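Local coordinates for Tb427.07.360- putative uncharacterized metacyclic invariant surface protein from Trypanosoma brucei (Trypanosoma brucei, PDB 5VTL), which is of unknown function but, as an invariant surface protein of metacyclic trypanosomes, probably contributes an elongated helical ectodomain to the parasite's cell surface, at residues Ala16-Pro21 with Pro107-Leu112; Ala33-Ala38 with Asn81-Ala86; Val66-Ala71 with Glu195-Lys200; Leu87-Gln92 with Val181-Glu186; Val139-Leu144 with Gln176-Val181. All coordinates share one frame; numbering follows the deposited sequence.

Contact 1: Ala16-Pro21 with Pro107-Leu112; sequences ALHGIP and PIDDYL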
# COMPACT_ATOMS: atom_id res chain seq x y z
N ALA A 16 -6.58 -15.57 2.22
CA ALA A 16 -5.59 -14.55 1.89
C ALA A 16 -5.56 -14.28 0.38
O ALA A 16 -5.62 -13.14 -0.05
CB ALA A 16 -4.21 -14.99 2.40
N LEU A 17 -5.46 -15.34 -0.42
CA LEU A 17 -5.35 -15.19 -1.87
C LEU A 17 -6.63 -14.59 -2.43
O LEU A 17 -6.57 -13.75 -3.31
CB LEU A 17 -5.09 -16.54 -2.53
CG LEU A 17 -3.74 -17.18 -2.22
CD1 LEU A 17 -3.74 -18.65 -2.66
CD2 LEU A 17 -2.63 -16.39 -2.87
N HIS A 18 -7.79 -15.03 -1.93
CA HIS A 18 -9.04 -14.45 -2.42
C HIS A 18 -9.25 -13.02 -1.97
O HIS A 18 -10.07 -12.29 -2.54
CB HIS A 18 -10.22 -15.29 -1.98
CG HIS A 18 -10.38 -16.53 -2.79
ND1 HIS A 18 -10.03 -17.77 -2.31
CD2 HIS A 18 -10.82 -16.71 -4.05
CE1 HIS A 18 -10.27 -18.67 -3.26
NE2 HIS A 18 -10.75 -18.05 -4.32
N GLY A 19 -8.55 -12.64 -0.91
CA GLY A 19 -8.63 -11.28 -0.43
C GLY A 19 -7.81 -10.28 -1.22
O GLY A 19 -8.07 -9.08 -1.14
N ILE A 20 -6.84 -10.76 -1.98
CA ILE A 20 -5.88 -9.90 -2.69
C ILE A 20 -6.55 -8.85 -3.59
O ILE A 20 -6.17 -7.68 -3.55
CB ILE A 20 -4.87 -10.74 -3.53
CG1 ILE A 20 -3.91 -11.55 -2.63
CG2 ILE A 20 -4.07 -9.87 -4.52
CD1 ILE A 20 -2.83 -10.79 -1.98
N PRO A 21 -7.55 -9.24 -4.39
CA PRO A 21 -8.21 -8.23 -5.23
C PRO A 21 -8.79 -7.10 -4.41
O PRO A 21 -8.72 -5.95 -4.83
CB PRO A 21 -9.34 -9.00 -5.94
CG PRO A 21 -8.99 -10.43 -5.82
CD PRO A 21 -8.04 -10.60 -4.66
N PRO A 107 -5.56 -24.96 -6.64
CA PRO A 107 -5.05 -26.11 -5.87
C PRO A 107 -5.39 -26.10 -4.35
O PRO A 107 -5.65 -27.15 -3.77
CB PRO A 107 -3.53 -26.03 -6.08
CG PRO A 107 -3.34 -25.12 -7.28
CD PRO A 107 -4.47 -24.16 -7.23
N ILE A 108 -5.40 -24.93 -3.74
CA ILE A 108 -5.70 -24.82 -2.31
C ILE A 108 -7.17 -25.13 -2.09
O ILE A 108 -7.56 -25.88 -1.19
CB ILE A 108 -5.38 -23.42 -1.76
CG1 ILE A 108 -4.00 -22.96 -2.23
CG2 ILE A 108 -5.49 -23.40 -0.22
CD1 ILE A 108 -2.91 -23.86 -1.90
N ASP A 109 -8.02 -24.55 -2.92
CA ASP A 109 -9.44 -24.80 -2.77
C ASP A 109 -9.85 -26.24 -3.10
O ASP A 109 -10.78 -26.78 -2.51
CB ASP A 109 -10.22 -23.79 -3.61
CG ASP A 109 -10.12 -22.39 -3.08
OD1 ASP A 109 -9.81 -22.21 -1.87
OD2 ASP A 109 -10.36 -21.45 -3.88
N ASP A 110 -9.13 -26.89 -4.02
CA ASP A 110 -9.34 -28.32 -4.27
C ASP A 110 -9.03 -29.11 -2.99
O ASP A 110 -9.78 -29.99 -2.60
CB ASP A 110 -8.44 -28.84 -5.41
CG ASP A 110 -9.04 -28.58 -6.80
OD1 ASP A 110 -10.17 -28.02 -6.92
OD2 ASP A 110 -8.36 -28.96 -7.77
N TYR A 111 -7.89 -28.79 -2.37
CA TYR A 111 -7.51 -29.46 -1.12
C TYR A 111 -8.60 -29.27 -0.08
O TYR A 111 -9.00 -30.23 0.58
CB TYR A 111 -6.16 -28.93 -0.59
CG TYR A 111 -5.93 -29.33 0.85
CD1 TYR A 111 -5.49 -30.59 1.17
CD2 TYR A 111 -6.20 -28.46 1.90
CE1 TYR A 111 -5.29 -30.98 2.47
CE2 TYR A 111 -6.00 -28.84 3.23
CZ TYR A 111 -5.56 -30.10 3.50
OH TYR A 111 -5.36 -30.49 4.82
N LEU A 112 -9.10 -28.05 0.06
CA LEU A 112 -10.13 -27.80 1.07
C LEU A 112 -11.40 -28.59 0.78
O LEU A 112 -11.98 -29.20 1.69
CB LEU A 112 -10.43 -26.30 1.18
CG LEU A 112 -9.33 -25.46 1.84
CD1 LEU A 112 -9.59 -23.97 1.62
CD2 LEU A 112 -9.17 -25.78 3.33
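L17 and H18 of helix 4-58 face I108 and D109 of the short helix 105-116; within an extended helical bundle, two consecutive residues on each helix meet by their side chains. The backbones stand well apart, with 9.6 Å between L17 CA and I108 CA, so the contact is made by side-chain ends alone and illustrates how a short helix can be joined to a long one with little buried surface.

H18 shows the polar half. Its CB points toward helix 105-116, and the first torsion (chi1 -77°) sets CG beside the backbone N and anti to the carbonyl carbon, which carries the imidazole outward. ND1 turns back to its own helix and hydrogen-bonds S14 O, one turn earlier, fixing the rotation of the ring. The edge of the ring faces the carboxylate of D109, the two planes nearly coplanar at 8° apart, although the close approach of CE1 to OD2 in the model is doubtful. At the tip, H18 NE2 lies 3.5 Å from D109 OD2, at an angle too poor for a hydrogen bond. D109 OD1 is taken by S14 OG, so S14 serves both members of the pair.

One residue earlier on each helix, the contact is apolar. L17 also packs against L170, and I108 against F13; between the two helices, L17 CD1 reaches I108 CG1 at 4.3 Å.

Contact 2: Ala33-Ala38 with Asn81-Ala86; sequences ANVSDA and NAAKTA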
# COMPACT_ATOMS: atom_id res chain seq x y z
N ALA A 33 -5.24 9.13 -3.31
CA ALA A 33 -5.58 10.20 -2.38
C ALA A 33 -4.32 10.96 -1.98
O ALA A 33 -4.34 12.18 -1.78
CB ALA A 33 -6.27 9.65 -1.14
N ASN A 34 -3.22 10.23 -1.84
CA ASN A 34 -1.95 10.86 -1.47
C ASN A 34 -1.47 11.84 -2.54
O ASN A 34 -0.93 12.90 -2.22
CB ASN A 34 -0.88 9.82 -1.16
CG ASN A 34 -1.03 9.23 0.23
OD1 ASN A 34 -1.51 9.89 1.16
ND2 ASN A 34 -0.55 8.01 0.41
N VAL A 35 -1.68 11.48 -3.80
CA VAL A 35 -1.32 12.36 -4.92
C VAL A 35 -2.20 13.59 -4.92
O VAL A 35 -1.72 14.71 -5.09
CB VAL A 35 -1.46 11.64 -6.27
CG1 VAL A 35 -1.40 12.64 -7.46
CG2 VAL A 35 -0.37 10.61 -6.39
N SER A 36 -3.49 13.39 -4.69
CA SER A 36 -4.42 14.49 -4.70
C SER A 36 -4.01 15.49 -3.63
O SER A 36 -4.01 16.72 -3.84
CB SER A 36 -5.83 13.98 -4.42
OG SER A 36 -6.35 13.27 -5.52
N ASP A 37 -3.62 14.96 -2.48
CA ASP A 37 -3.24 15.83 -1.37
C ASP A 37 -1.88 16.52 -1.62
O ASP A 37 -1.67 17.68 -1.22
CB ASP A 37 -3.22 15.05 -0.07
CG ASP A 37 -3.23 15.97 1.13
OD1 ASP A 37 -4.27 16.63 1.36
OD2 ASP A 37 -2.21 16.06 1.84
N ALA A 38 -0.96 15.81 -2.27
CA ALA A 38 0.32 16.39 -2.62
C ALA A 38 0.15 17.56 -3.60
O ALA A 38 0.82 18.58 -3.46
CB ALA A 38 1.28 15.33 -3.21
N ASN A 81 5.63 15.37 -7.86
CA ASN A 81 6.03 14.49 -8.93
C ASN A 81 6.44 13.12 -8.42
O ASN A 81 6.11 12.10 -9.01
CB ASN A 81 7.13 15.13 -9.76
CG ASN A 81 6.59 16.26 -10.63
OD1 ASN A 81 5.48 16.17 -11.15
ND2 ASN A 81 7.38 17.32 -10.78
N ALA A 82 7.14 13.09 -7.28
CA ALA A 82 7.46 11.82 -6.63
C ALA A 82 6.19 11.02 -6.29
O ALA A 82 6.14 9.81 -6.51
CB ALA A 82 8.29 12.07 -5.38
N ALA A 83 5.17 11.71 -5.78
CA ALA A 83 3.89 11.06 -5.49
C ALA A 83 3.27 10.46 -6.76
O ALA A 83 2.76 9.32 -6.76
CB ALA A 83 2.92 12.03 -4.86
N LYS A 84 3.27 11.22 -7.83
CA LYS A 84 2.69 10.74 -9.08
C LYS A 84 3.44 9.52 -9.65
O LYS A 84 2.82 8.60 -10.18
CB LYS A 84 2.64 11.88 -10.12
CG LYS A 84 1.69 12.96 -9.72
CD LYS A 84 1.75 14.16 -10.65
CE LYS A 84 0.67 15.19 -10.25
NZ LYS A 84 0.62 16.40 -11.16
N THR A 85 4.77 9.53 -9.58
CA THR A 85 5.58 8.40 -10.02
C THR A 85 5.28 7.18 -9.16
O THR A 85 5.23 6.05 -9.65
CB THR A 85 7.08 8.73 -9.94
OG1 THR A 85 7.37 9.81 -10.83
CG2 THR A 85 7.93 7.52 -10.30
N ALA A 86 5.07 7.42 -7.87
CA ALA A 86 4.76 6.33 -6.94
C ALA A 86 3.38 5.75 -7.24
O ALA A 86 3.20 4.53 -7.20
CB ALA A 86 4.88 6.82 -5.49
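V35 and A38, one turn apart on helix 4-58, meet A83 and K84 of helix 63-102 where two neighbouring helices of the bundle run antiparallel. The short segments are 8.9 Å apart at closest approach, with 163° between their directions, and V35 CA lies 5.4 Å from A83 CA.

Along the first segment, N34 turns to the third helix, touching S185 and R188. V35 carries most of the first segment's share. With CG1 anti to its backbone N (chi1 167°), its two methyls divide between adjacent residues of the partner helix. V35 CG2 rests 3.4 Å from the carbonyl oxygen A83 O, and the same methyl, V35 CG2, packs at 3.9 Å on A83 CB. The other methyl meets the aliphatic stem of K84, with V35 CG1 3.8 Å from K84 CG and the two side chains crossing at about a right angle. Beyond that point the lysine chain runs on extended, and its ammonium forms a long, weak ion pair with E80. D37 takes no part in this pairing and makes salt bridges to R188 and R192. A38 finishes the walk methyl to methyl, its CB 4.0 Å from A83 CB.

A83 is thus covered by both V35 and A38, and it also touches A187 of helix 157-209; A86 touches R183 there. That third helix lies against both segments and completes the three-helix packing.

Contact 3: Val66-Ala71 with Glu195-Lys200; sequences VGRARA and ESNARK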
# COMPACT_ATOMS: atom_id res chain seq x y z
N VAL A 66 10.29 35.77 0.34
CA VAL A 66 9.96 35.36 -1.01
C VAL A 66 10.87 34.18 -1.40
O VAL A 66 10.42 33.20 -1.97
CB VAL A 66 10.16 36.50 -2.04
CG1 VAL A 66 9.99 35.97 -3.45
CG2 VAL A 66 9.21 37.65 -1.79
N GLY A 67 12.14 34.29 -1.09
CA GLY A 67 13.08 33.22 -1.38
C GLY A 67 12.74 31.90 -0.70
O GLY A 67 12.80 30.83 -1.31
N ARG A 68 12.39 31.96 0.57
CA ARG A 68 12.01 30.77 1.31
C ARG A 68 10.74 30.14 0.71
O ARG A 68 10.63 28.91 0.61
CB ARG A 68 11.78 31.15 2.78
CG ARG A 68 11.40 29.97 3.66
CD ARG A 68 11.26 30.37 5.12
NE ARG A 68 10.88 29.23 5.96
CZ ARG A 68 10.34 29.31 7.17
NH1 ARG A 68 10.03 30.49 7.71
NH2 ARG A 68 10.05 28.20 7.83
N ALA A 69 9.78 30.99 0.34
CA ALA A 69 8.55 30.51 -0.30
C ALA A 69 8.84 29.79 -1.63
O ALA A 69 8.29 28.73 -1.93
CB ALA A 69 7.61 31.67 -0.54
N ARG A 70 9.72 30.38 -2.43
CA ARG A 70 10.07 29.80 -3.72
C ARG A 70 10.77 28.47 -3.59
O ARG A 70 10.56 27.56 -4.39
CB ARG A 70 10.93 30.78 -4.52
CG ARG A 70 10.13 31.96 -5.05
CD ARG A 70 10.93 32.92 -5.92
NE ARG A 70 9.99 33.90 -6.51
CZ ARG A 70 10.29 35.15 -6.84
NH1 ARG A 70 11.51 35.62 -6.66
NH2 ARG A 70 9.35 35.93 -7.35
N ALA A 71 11.63 28.37 -2.59
CA ALA A 71 12.40 27.15 -2.35
C ALA A 71 11.46 26.04 -1.89
O ALA A 71 11.60 24.89 -2.30
CB ALA A 71 13.49 27.40 -1.29
N GLU A 195 4.71 22.94 2.13
CA GLU A 195 3.66 23.94 2.20
C GLU A 195 3.64 24.64 3.56
O GLU A 195 3.35 25.83 3.65
CB GLU A 195 2.30 23.30 1.90
CG GLU A 195 1.15 24.30 2.07
CD GLU A 195 -0.20 23.62 2.08
OE1 GLU A 195 -0.28 22.47 2.56
OE2 GLU A 195 -1.19 24.27 1.63
N SER A 196 3.96 23.91 4.62
CA SER A 196 4.03 24.54 5.93
C SER A 196 5.12 25.63 5.96
O SER A 196 4.91 26.73 6.47
CB SER A 196 4.24 23.49 7.00
OG SER A 196 4.40 24.10 8.27
N ASN A 197 6.29 25.35 5.39
CA ASN A 197 7.34 26.36 5.31
C ASN A 197 6.94 27.52 4.40
O ASN A 197 7.22 28.67 4.71
CB ASN A 197 8.64 25.75 4.80
CG ASN A 197 9.36 24.98 5.87
OD1 ASN A 197 9.39 25.40 7.04
ND2 ASN A 197 9.94 23.84 5.50
N ALA A 198 6.30 27.21 3.28
CA ALA A 198 5.89 28.25 2.36
C ALA A 198 4.90 29.18 3.05
O ALA A 198 5.01 30.38 2.95
CB ALA A 198 5.26 27.66 1.07
N ARG A 199 3.95 28.61 3.77
CA ARG A 199 2.92 29.42 4.41
C ARG A 199 3.51 30.29 5.52
O ARG A 199 3.14 31.45 5.68
CB ARG A 199 1.84 28.50 4.98
CG ARG A 199 0.59 29.25 5.38
CD ARG A 199 -0.45 28.30 5.95
NE ARG A 199 -0.03 27.74 7.23
CZ ARG A 199 0.19 26.44 7.46
NH1 ARG A 199 0.03 25.53 6.50
NH2 ARG A 199 0.58 26.06 8.67
N LYS A 200 4.44 29.73 6.27
CA LYS A 200 5.11 30.50 7.31
C LYS A 200 5.91 31.66 6.74
O LYS A 200 5.98 32.73 7.34
CB LYS A 200 6.01 29.59 8.14
CG LYS A 200 5.27 28.61 9.01
CD LYS A 200 6.25 27.68 9.72
CE LYS A 200 5.56 26.49 10.43
NZ LYS A 200 4.75 26.93 11.59
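A69 and A198 bring two antiparallel helices together almost backbone to backbone. The short segments of helix 63-102 and helix 157-209 approach to 8.1 Å with 161° between their directions, and A69 CA lies only 4.4 Å from A198 CA. Alanine facing alanine at so small a spacing is consistent with Alacoil-type antiparallel packing.

With so little side chain at the centre, a longer residue, R68, reaches across the flank. It leaves its helix with CG anti to the backbone N (chi1 -179°) and stays extended to NE, which brings its end over N197. There R68 NH2 donates to N197 OD1 at 3.0 Å, coming from above the amide plane rather than within it. The guanidinium also lies with one face over the backbone oxygen N197 O, 3.9 Å above the plane and off-centre. R68 NH1 comes to 4.1 Å from K200 CB, while the lysine's end leads away, with R68 NH2 and K200 NZ 6.6 Å apart. R68 touches a crystal neighbour too, so its pose may owe something to the lattice.

Helix 4-58 is the third partner of this layer: V49 packs on A69, C45 and A48 pack on A198, and E53 makes a salt bridge with R70.

Contact 4: Leu87-Gln92 with Val181-Glu186; sequences LSDVEQ and VRRASE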
# COMPACT_ATOMS: atom_id res chain seq x y z
N LEU A 87 2.42 6.60 -7.59
CA LEU A 87 1.10 6.12 -7.96
C LEU A 87 1.19 5.24 -9.20
O LEU A 87 0.55 4.20 -9.28
CB LEU A 87 0.15 7.29 -8.22
CG LEU A 87 -1.28 7.00 -8.66
CD1 LEU A 87 -2.00 6.04 -7.72
CD2 LEU A 87 -2.04 8.30 -8.79
N SER A 88 2.01 5.64 -10.17
CA SER A 88 2.16 4.84 -11.38
C SER A 88 2.79 3.49 -11.07
O SER A 88 2.39 2.47 -11.65
CB SER A 88 2.94 5.58 -12.47
OG SER A 88 4.25 5.84 -12.04
N ASP A 89 3.78 3.45 -10.17
CA ASP A 89 4.29 2.18 -9.67
C ASP A 89 3.20 1.32 -9.00
O ASP A 89 3.10 0.12 -9.28
CB ASP A 89 5.43 2.40 -8.68
CG ASP A 89 6.67 3.02 -9.33
OD1 ASP A 89 6.72 3.09 -10.59
OD2 ASP A 89 7.59 3.42 -8.58
N VAL A 90 2.42 1.93 -8.12
CA VAL A 90 1.33 1.23 -7.43
C VAL A 90 0.39 0.57 -8.45
O VAL A 90 -0.06 -0.57 -8.29
CB VAL A 90 0.53 2.20 -6.53
CG1 VAL A 90 -0.77 1.60 -6.03
CG2 VAL A 90 1.38 2.64 -5.33
N GLU A 91 0.10 1.31 -9.50
CA GLU A 91 -0.88 0.86 -10.47
C GLU A 91 -0.37 -0.38 -11.20
O GLU A 91 -1.12 -1.30 -11.52
CB GLU A 91 -1.16 2.00 -11.44
CG GLU A 91 -2.20 2.98 -10.91
CD GLU A 91 -2.29 4.26 -11.71
OE1 GLU A 91 -1.45 4.43 -12.62
OE2 GLU A 91 -3.19 5.09 -11.43
N GLN A 92 0.93 -0.41 -11.45
CA GLN A 92 1.57 -1.52 -12.12
C GLN A 92 1.54 -2.71 -11.19
O GLN A 92 1.06 -3.77 -11.56
CB GLN A 92 2.99 -1.12 -12.49
CG GLN A 92 3.98 -2.21 -12.77
CD GLN A 92 5.40 -1.64 -12.82
OE1 GLN A 92 5.59 -0.42 -12.85
NE2 GLN A 92 6.40 -2.52 -12.79
N VAL A 181 3.27 2.21 -2.31
CA VAL A 181 2.29 2.90 -1.49
C VAL A 181 2.96 3.77 -0.41
O VAL A 181 2.54 4.90 -0.17
CB VAL A 181 1.32 1.87 -0.84
CG1 VAL A 181 0.44 2.50 0.25
CG2 VAL A 181 0.45 1.25 -1.93
N ARG A 182 3.97 3.22 0.25
CA ARG A 182 4.73 3.97 1.23
C ARG A 182 5.41 5.20 0.59
O ARG A 182 5.44 6.29 1.18
CB ARG A 182 5.75 3.05 1.86
CG ARG A 182 6.58 3.64 2.98
CD ARG A 182 7.61 2.60 3.45
NE ARG A 182 7.13 1.22 3.24
CZ ARG A 182 7.81 0.23 2.65
NH1 ARG A 182 7.25 -0.97 2.51
NH2 ARG A 182 9.04 0.43 2.19
N ARG A 183 5.93 5.04 -0.62
CA ARG A 183 6.60 6.15 -1.31
C ARG A 183 5.63 7.27 -1.62
O ARG A 183 5.97 8.46 -1.49
CB ARG A 183 7.28 5.67 -2.60
CG ARG A 183 8.53 4.88 -2.32
CD ARG A 183 9.40 4.71 -3.55
NE ARG A 183 8.73 4.09 -4.69
CZ ARG A 183 8.66 2.78 -4.92
NH1 ARG A 183 8.05 2.33 -6.01
NH2 ARG A 183 9.18 1.91 -4.05
N ALA A 184 4.40 6.90 -1.99
CA ALA A 184 3.35 7.87 -2.25
C ALA A 184 2.98 8.65 -0.99
O ALA A 184 2.81 9.87 -1.03
CB ALA A 184 2.11 7.16 -2.81
N SER A 185 2.87 7.94 0.13
CA SER A 185 2.53 8.55 1.41
C SER A 185 3.66 9.48 1.86
O SER A 185 3.42 10.60 2.34
CB SER A 185 2.34 7.46 2.46
OG SER A 185 2.12 8.05 3.72
N GLU A 186 4.89 9.03 1.69
CA GLU A 186 6.03 9.84 2.14
C GLU A 186 6.13 11.14 1.32
O GLU A 186 6.44 12.20 1.87
CB GLU A 186 7.32 9.03 2.09
CG GLU A 186 7.41 8.00 3.22
CD GLU A 186 8.48 6.95 3.02
OE1 GLU A 186 9.10 6.91 1.92
OE2 GLU A 186 8.69 6.14 3.96
O HOH W 1 8.35 5.74 -7.02
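V90 of helix 63-102 presses one methyl group against the backbone of helix 157-209 at V181. Its CG2 lies 3.6 Å from V181 N and 3.8 Å from V181 CG2, the two valine side chains meeting at a slant. Here the packing is tight, and V90 is buried: it also packs against L177 and A180 of the same partner helix and against A31 of helix 4-58, so three helices converge on it.

The flank nearer to solvent is polar and less compact. D89 and R183 cross at about a right angle, and R183 NH1 donates to D89 OD2 at 2.8 Å in a salt bridge whose N-H...O angle is 142°. The arginine chain bends at chi3 (-57°), folding its guanidinium back so that an edge meets the carboxylate. The two planes are turned 69° apart, and the nitrogen reaches OD2 on its anti side, somewhat out of the carboxylate plane. Water 1 closes the small ring, donating to D89 OD2 and accepting from R183 NE, at 2.9 Å in each case.

R183 is therefore tied to a single carboxylate oxygen, D89 OD2, through NH1 directly and through NE by way of water 1, which would probably favour the ionised form of D89.

Contact 5: Val139-Leu144 with Gln176-Val181; sequences VNSWVL and QLEAAV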
# COMPACT_ATOMS: atom_id res chain seq x y z
N VAL A 139 -5.77 -8.75 3.95
CA VAL A 139 -4.53 -9.36 3.48
C VAL A 139 -3.44 -8.31 3.20
O VAL A 139 -3.73 -7.19 2.79
CB VAL A 139 -4.80 -10.24 2.22
CG1 VAL A 139 -5.25 -9.39 1.05
CG2 VAL A 139 -3.59 -11.08 1.85
N ASN A 140 -2.20 -8.68 3.47
CA ASN A 140 -1.06 -7.82 3.18
C ASN A 140 0.16 -8.73 3.15
O ASN A 140 0.01 -9.95 3.26
CB ASN A 140 -0.92 -6.69 4.21
CG ASN A 140 -0.85 -7.18 5.65
OD1 ASN A 140 -0.42 -8.31 5.93
ND2 ASN A 140 -1.25 -6.34 6.58
N SER A 141 1.35 -8.18 3.01
CA SER A 141 2.52 -9.03 2.91
C SER A 141 2.71 -9.85 4.17
O SER A 141 3.18 -10.99 4.09
CB SER A 141 3.80 -8.24 2.62
OG SER A 141 3.74 -7.52 1.42
N TRP A 142 2.35 -9.29 5.32
CA TRP A 142 2.55 -10.00 6.60
C TRP A 142 1.67 -11.26 6.62
O TRP A 142 2.14 -12.34 6.95
CB TRP A 142 2.28 -9.08 7.82
CG TRP A 142 2.45 -9.78 9.15
CD1 TRP A 142 3.61 -9.89 9.89
CD2 TRP A 142 1.43 -10.47 9.90
NE1 TRP A 142 3.36 -10.60 11.05
CE2 TRP A 142 2.04 -10.97 11.07
CE3 TRP A 142 0.07 -10.72 9.69
CZ2 TRP A 142 1.33 -11.69 12.01
CZ3 TRP A 142 -0.62 -11.44 10.62
CH2 TRP A 142 0.02 -11.92 11.78
N VAL A 143 0.41 -11.12 6.23
CA VAL A 143 -0.49 -12.27 6.14
C VAL A 143 0.03 -13.32 5.15
O VAL A 143 -0.06 -14.51 5.42
CB VAL A 143 -1.92 -11.82 5.72
CG1 VAL A 143 -2.84 -13.04 5.46
CG2 VAL A 143 -2.52 -10.90 6.78
N LEU A 144 0.55 -12.90 4.00
CA LEU A 144 1.07 -13.88 3.05
C LEU A 144 2.29 -14.61 3.61
O LEU A 144 2.48 -15.79 3.36
CB LEU A 144 1.44 -13.22 1.71
CG LEU A 144 0.30 -12.59 0.91
CD1 LEU A 144 0.87 -11.91 -0.31
CD2 LEU A 144 -0.73 -13.60 0.50
N GLN A 176 6.54 -5.02 -3.48
CA GLN A 176 6.78 -3.85 -4.33
C GLN A 176 5.60 -2.90 -4.27
O GLN A 176 5.76 -1.68 -4.23
CB GLN A 176 7.03 -4.28 -5.77
CG GLN A 176 8.36 -4.91 -5.95
CD GLN A 176 9.38 -3.92 -6.42
OE1 GLN A 176 9.36 -2.75 -6.02
NE2 GLN A 176 10.29 -4.36 -7.28
N LEU A 177 4.41 -3.48 -4.24
CA LEU A 177 3.19 -2.71 -4.11
C LEU A 177 3.18 -1.92 -2.80
O LEU A 177 2.93 -0.73 -2.80
CB LEU A 177 1.97 -3.65 -4.20
CG LEU A 177 0.59 -3.02 -3.98
CD1 LEU A 177 0.36 -1.80 -4.87
CD2 LEU A 177 -0.51 -4.07 -4.22
N GLU A 178 3.47 -2.58 -1.69
CA GLU A 178 3.45 -1.91 -0.41
C GLU A 178 4.50 -0.79 -0.35
O GLU A 178 4.26 0.27 0.24
CB GLU A 178 3.66 -2.91 0.74
CG GLU A 178 2.52 -3.93 0.88
CD GLU A 178 2.53 -4.69 2.20
OE1 GLU A 178 3.57 -4.77 2.92
OE2 GLU A 178 1.44 -5.20 2.54
N ALA A 179 5.65 -1.04 -0.95
CA ALA A 179 6.75 -0.08 -0.93
C ALA A 179 6.39 1.16 -1.73
O ALA A 179 6.72 2.28 -1.35
CB ALA A 179 8.03 -0.72 -1.46
N ALA A 180 5.67 0.95 -2.83
CA ALA A 180 5.24 2.04 -3.69
C ALA A 180 4.20 2.89 -2.99
O ALA A 180 4.23 4.12 -3.05
CB ALA A 180 4.69 1.50 -5.00
N VAL A 181 3.27 2.21 -2.31
CA VAL A 181 2.29 2.90 -1.49
C VAL A 181 2.96 3.77 -0.41
O VAL A 181 2.54 4.90 -0.17
CB VAL A 181 1.32 1.87 -0.84
CG1 VAL A 181 0.44 2.50 0.25
CG2 VAL A 181 0.45 1.25 -1.93
O HOH W 2 2.41 -6.24 5.51
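E178 of helix 157-209 reaches across to the first turn of helix 141-154 and takes up a backbone amide there. S141 N donates to E178 OE2 at 3.0 Å, nearly straight at 167°, though the amide comes from well above the carboxylate plane. The same oxygen, E178 OE2, lies 3.3 Å from N140 CB, and the hydroxyl of S141 sits beside the carboxylate. Water 2 donates to E178 OE1 at 3.2 Å and accepts from W142 N at 3.1 Å, linking the carboxylate to the next backbone amide. The glutamate chain is extended beyond CG, which lets it span the gap between the two helices.

N140 and D175 form the second shell. N140 is the N-cap: its CG lies between the backbone N and carbonyl carbon (chi1 55°), and N140 OD1 accepts from V143 N at 2.9 Å. S141 OG is hydrogen-bonded to D175 OD1, one turn before E178. Further out, V139 packs on I20 and V143 on A16 of helix 4-58.

The first-turn amides, which have no helical carbonyl to serve, are thus shared among an asparagine, a glutamate and a water. The helix end would probably favour the ionised form of E178, although D175, bonded to S141 OG, places a second acid close by.

Overall arrangement
From the N terminus, helix 4-58 contributes the first segments of two contacts. Contact 1 closes a long loop by bringing residues 16-21 to helix 105-116, and contact 2 closes a shorter one within it by pairing helix 4-58 with helix 63-102. Contact 3 opens inside contact 1's loop and closes far beyond it, so it crosses contacts 1 and 2. Contact 4 also crosses contact 1 but lies within contact 3, and contact 5 lies within contact 4, sharing V181 with it. Contacts 2, 4 and 5 touch one another in the middle of the rod; V139 joins contact 5 to contact 1, while contact 3 lies toward the other end, its centre about 51 Å from that of contact 1.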